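Local coordinates for protein PKS (Streptomyces albus, PDB 4OQJ) that probably catalyses decarboxylative condensation of acyl units, as a ketosynthase of the oxazolomycin polyketide synthase, at residues A[236-244]-A[250-258]. Residues are numbered along the deposited sequence; the frame is centred on the assembly and turned at random.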
loop_
_atom_site.group_PDB
_atom_site.type_symbol
_atom_site.label_atom_id
_atom_site.label_comp_id
_atom_site.label_asym_id
_atom_site.label_seq_id
_atom_site.Cartn_x
_atom_site.Cartn_y
_atom_site.Cartn_z
HETATM N N MSE A 236 -24.680 -12.585 10.730
HETATM C CA MSE A 236 -23.405 -11.903 10.926
HETATM C C MSE A 236 -22.406 -12.723 11.768
HETATM O O MSE A 236 -22.753 -13.735 12.381
HETATM C CB MSE A 236 -23.650 -10.530 11.559
HETATM C CG MSE A 236 -24.490 -9.598 10.675
HETATM SE SE MSE A 236 -23.620 -7.893 10.310
HETATM C CE MSE A 236 -24.018 -7.021 12.016
ATOM N N ILE A 237 -21.161 -12.260 11.779
ATOM C CA ILE A 237 -20.029 -13.057 12.233
ATOM C C ILE A 237 -19.937 -13.159 13.765
ATOM O O ILE A 237 -19.088 -13.872 14.293
ATOM C CB ILE A 237 -18.709 -12.457 11.676
ATOM C CG1 ILE A 237 -17.520 -13.415 11.871
ATOM C CG2 ILE A 237 -18.442 -11.091 12.311
ATOM C CD1 ILE A 237 -16.186 -12.858 11.419
ATOM N N PHE A 238 -20.820 -12.462 14.474
ATOM C CA PHE A 238 -20.631 -12.243 15.911
ATOM C C PHE A 238 -21.364 -13.277 16.751
ATOM O O PHE A 238 -22.517 -13.628 16.470
ATOM C CB PHE A 238 -21.097 -10.837 16.294
ATOM C CG PHE A 238 -20.401 -9.746 15.531
ATOM C CD1 PHE A 238 -19.017 -9.708 15.462
ATOM C CD2 PHE A 238 -21.131 -8.775 14.869
ATOM C CE1 PHE A 238 -18.373 -8.710 14.754
ATOM C CE2 PHE A 238 -20.495 -7.777 14.159
ATOM C CZ PHE A 238 -19.116 -7.743 14.100
ATOM N N SER A 239 -20.699 -13.752 17.793
ATOM C CA SER A 239 -21.233 -14.855 18.569
ATOM C C SER A 239 -22.323 -14.397 19.527
ATOM O O SER A 239 -22.382 -13.217 19.878
ATOM C CB SER A 239 -20.122 -15.552 19.347
ATOM O OG SER A 239 -19.804 -14.835 20.514
ATOM N N PRO A 240 -23.187 -15.339 19.951
ATOM C CA PRO A 240 -24.307 -15.042 20.847
ATOM C C PRO A 240 -23.919 -14.862 22.310
ATOM O O PRO A 240 -24.763 -14.398 23.077
ATOM C CB PRO A 240 -25.210 -16.282 20.708
ATOM C CG PRO A 240 -24.674 -17.058 19.561
ATOM C CD PRO A 240 -23.235 -16.741 19.495
ATOM N N ASP A 241 -22.695 -15.231 22.683
ATOM C CA ASP A 241 -22.262 -15.210 24.082
ATOM C C ASP A 241 -20.936 -14.482 24.322
ATOM O O ASP A 241 -20.400 -14.518 25.426
ATOM C CB ASP A 241 -22.141 -16.638 24.603
ATOM C CG ASP A 241 -21.196 -17.491 23.771
ATOM O OD1 ASP A 241 -20.497 -16.950 22.874
ATOM O OD2 ASP A 241 -21.142 -18.712 24.034
ATOM N N GLY A 242 -20.394 -13.836 23.296
ATOM C CA GLY A 242 -19.142 -13.108 23.450
ATOM C C GLY A 242 -17.898 -13.987 23.449
ATOM O O GLY A 242 -16.777 -13.494 23.590
ATOM N N HIS A 243 -18.087 -15.294 23.308
ATOM C CA HIS A 243 -16.969 -16.228 23.218
ATOM C C HIS A 243 -16.706 -16.604 21.763
ATOM O O HIS A 243 -17.635 -16.713 20.963
ATOM C CB HIS A 243 -17.245 -17.486 24.041
ATOM C CG HIS A 243 -17.421 -17.221 25.501
ATOM N ND1 HIS A 243 -16.363 -16.920 26.333
ATOM C CD2 HIS A 243 -18.528 -17.199 26.281
ATOM C CE1 HIS A 243 -16.810 -16.725 27.559
ATOM N NE2 HIS A 243 -18.121 -16.888 27.556
ATOM N N CYS A 244 -15.436 -16.810 21.443
ATOM C CA CYS A 244 -15.007 -17.196 20.100
ATOM C C CYS A 244 -14.443 -18.621 20.129
ATOM O O CYS A 244 -13.290 -18.842 20.523
ATOM C CB CYS A 244 -13.962 -16.204 19.583
ATOM S SG CYS A 244 -13.272 -16.584 17.946
ATOM N N LYS A 250 -19.228 -26.179 18.741
ATOM C CA LYS A 250 -20.181 -25.139 19.119
ATOM C C LYS A 250 -19.774 -23.768 18.575
ATOM O O LYS A 250 -20.291 -22.745 19.023
ATOM C CB LYS A 250 -20.325 -25.092 20.646
ATOM C CG LYS A 250 -20.876 -26.399 21.220
ATOM C CD LYS A 250 -20.867 -26.444 22.739
ATOM C CE LYS A 250 -21.328 -27.818 23.225
ATOM N NZ LYS A 250 -21.982 -27.790 24.564
ATOM N N ALA A 251 -18.857 -23.748 17.609
ATOM C CA ALA A 251 -18.445 -22.492 16.982
ATOM C C ALA A 251 -19.662 -21.707 16.497
ATOM O O ALA A 251 -20.463 -22.227 15.723
ATOM C CB ALA A 251 -17.495 -22.761 15.820
ATOM N N GLN A 252 -19.797 -20.465 16.961
ATOM C CA GLN A 252 -20.896 -19.605 16.535
ATOM C C GLN A 252 -20.450 -18.165 16.293
ATOM O O GLN A 252 -21.243 -17.235 16.435
ATOM C CB GLN A 252 -22.013 -19.616 17.574
ATOM C CG GLN A 252 -22.886 -20.843 17.558
ATOM C CD GLN A 252 -24.043 -20.714 18.540
ATOM O OE1 GLN A 252 -23.843 -20.678 19.759
ATOM N NE2 GLN A 252 -25.256 -20.612 18.011
ATOM N N GLY A 253 -19.190 -17.976 15.914
ATOM C CA GLY A 253 -18.699 -16.651 15.590
ATOM C C GLY A 253 -17.780 -16.047 16.632
ATOM O O GLY A 253 -17.293 -16.728 17.538
ATOM N N THR A 254 -17.543 -14.748 16.505
ATOM C CA THR A 254 -16.458 -14.106 17.234
ATOM C C THR A 254 -16.992 -12.832 17.877
ATOM O O THR A 254 -18.192 -12.595 17.874
ATOM C CB THR A 254 -15.257 -13.819 16.285
ATOM O OG1 THR A 254 -14.109 -13.400 17.029
ATOM C CG2 THR A 254 -15.605 -12.753 15.254
ATOM N N VAL A 255 -16.099 -12.049 18.463
ATOM C CA VAL A 255 -16.433 -10.756 19.058
ATOM C C VAL A 255 -15.468 -9.748 18.483
ATOM O O VAL A 255 -14.271 -10.002 18.425
ATOM C CB VAL A 255 -16.292 -10.741 20.589
ATOM C CG1 VAL A 255 -16.831 -9.434 21.164
ATOM C CG2 VAL A 255 -17.016 -11.874 21.171
ATOM N N ILE A 256 -15.949 -8.614 18.062
ATOM C CA ILE A 256 -15.098 -7.582 17.573
ATOM C C ILE A 256 -14.253 -7.061 18.704
ATOM O O ILE A 256 -14.736 -6.909 19.771
ATOM C CB ILE A 256 -15.884 -6.479 16.875
ATOM C CG1 ILE A 256 -15.036 -5.921 15.761
ATOM C CG2 ILE A 256 -16.427 -5.450 17.840
ATOM C CD1 ILE A 256 -14.814 -6.984 14.737
ATOM N N GLY A 257 -12.997 -6.841 18.470
ATOM C CA GLY A 257 -12.137 -6.314 19.512
ATOM C C GLY A 257 -11.454 -5.028 19.129
ATOM O O GLY A 257 -11.530 -4.559 17.979
ATOM N N ASN A 258 -10.744 -4.470 20.099
ATOM C CA ASN A 258 -10.073 -3.198 19.917
ATOM C C ASN A 258 -8.614 -3.336 20.258
ATOM O O ASN A 258 -8.272 -3.943 21.269
ATOM C CB ASN A 258 -10.751 -2.136 20.784
ATOM C CG ASN A 258 -12.215 -1.968 20.433
ATOM O OD1 ASN A 258 -12.585 -1.105 19.646
ATOM N ND2 ASN A 258 -13.047 -2.804 20.998
HETATM O O HOH W 1 -23.809 -16.562 15.478
#
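Thr254 is gripped through its backbone by the 236-244 segment. Thr254 N donates to Ile237 O at 2.8 Å, in the carbonyl plane. Thr254 O accepts from Ser239 N at 2.8 Å, with an N-H...O angle of 160°. The two bonds make a single beta bridge between Phe238 and Thr254. Phe238 CA adds a CA-H...O contact to Thr254 O, and that oxygen also sits at the edge of the Phe238 ring, in its plane. Farther round the rim, Phe238 CE1 meets Ile256 CD1 at 4.0 Å. One face of the ring carries Ile237 CG2, toward the rim.

The side chains of Thr254 and Ile237 run side by side, with Thr254 CG2 3.9 Å from Ile237 CD1. Thr254 OG1 is turned anti to the backbone N (chi1 -170°), which puts it 3.4 Å from Cys244 SG.

Both segments belong to one long loop between strands 230-231 and 259-267 of the thiolase-type ketosynthase fold. The second segment crosses the first at this isolated bridge, then runs on into strand 259-267. Gly253 CA lies 3.1 Å from Ile237 O, a backbone approach made without a side chain.

The Gln252 side chain crosses the Pro240 ring at about a right angle, with Gln252 CB 3.7 Å from Pro240 CD. A water donates to Gln252 O and weakly to Phe238 O. After Ser239 the chain makes an Asx turn, in which Asp241 OD1 accepts from His243 N at 3.0 Å. His243 N meets this oxygen from above the carboxylate plane. Asp241 OD2 forms a salt bridge with Arg245, and His243 ND1 is hydrogen-bonded to Glu50. Tyr230 OH bonds to Ser239 O.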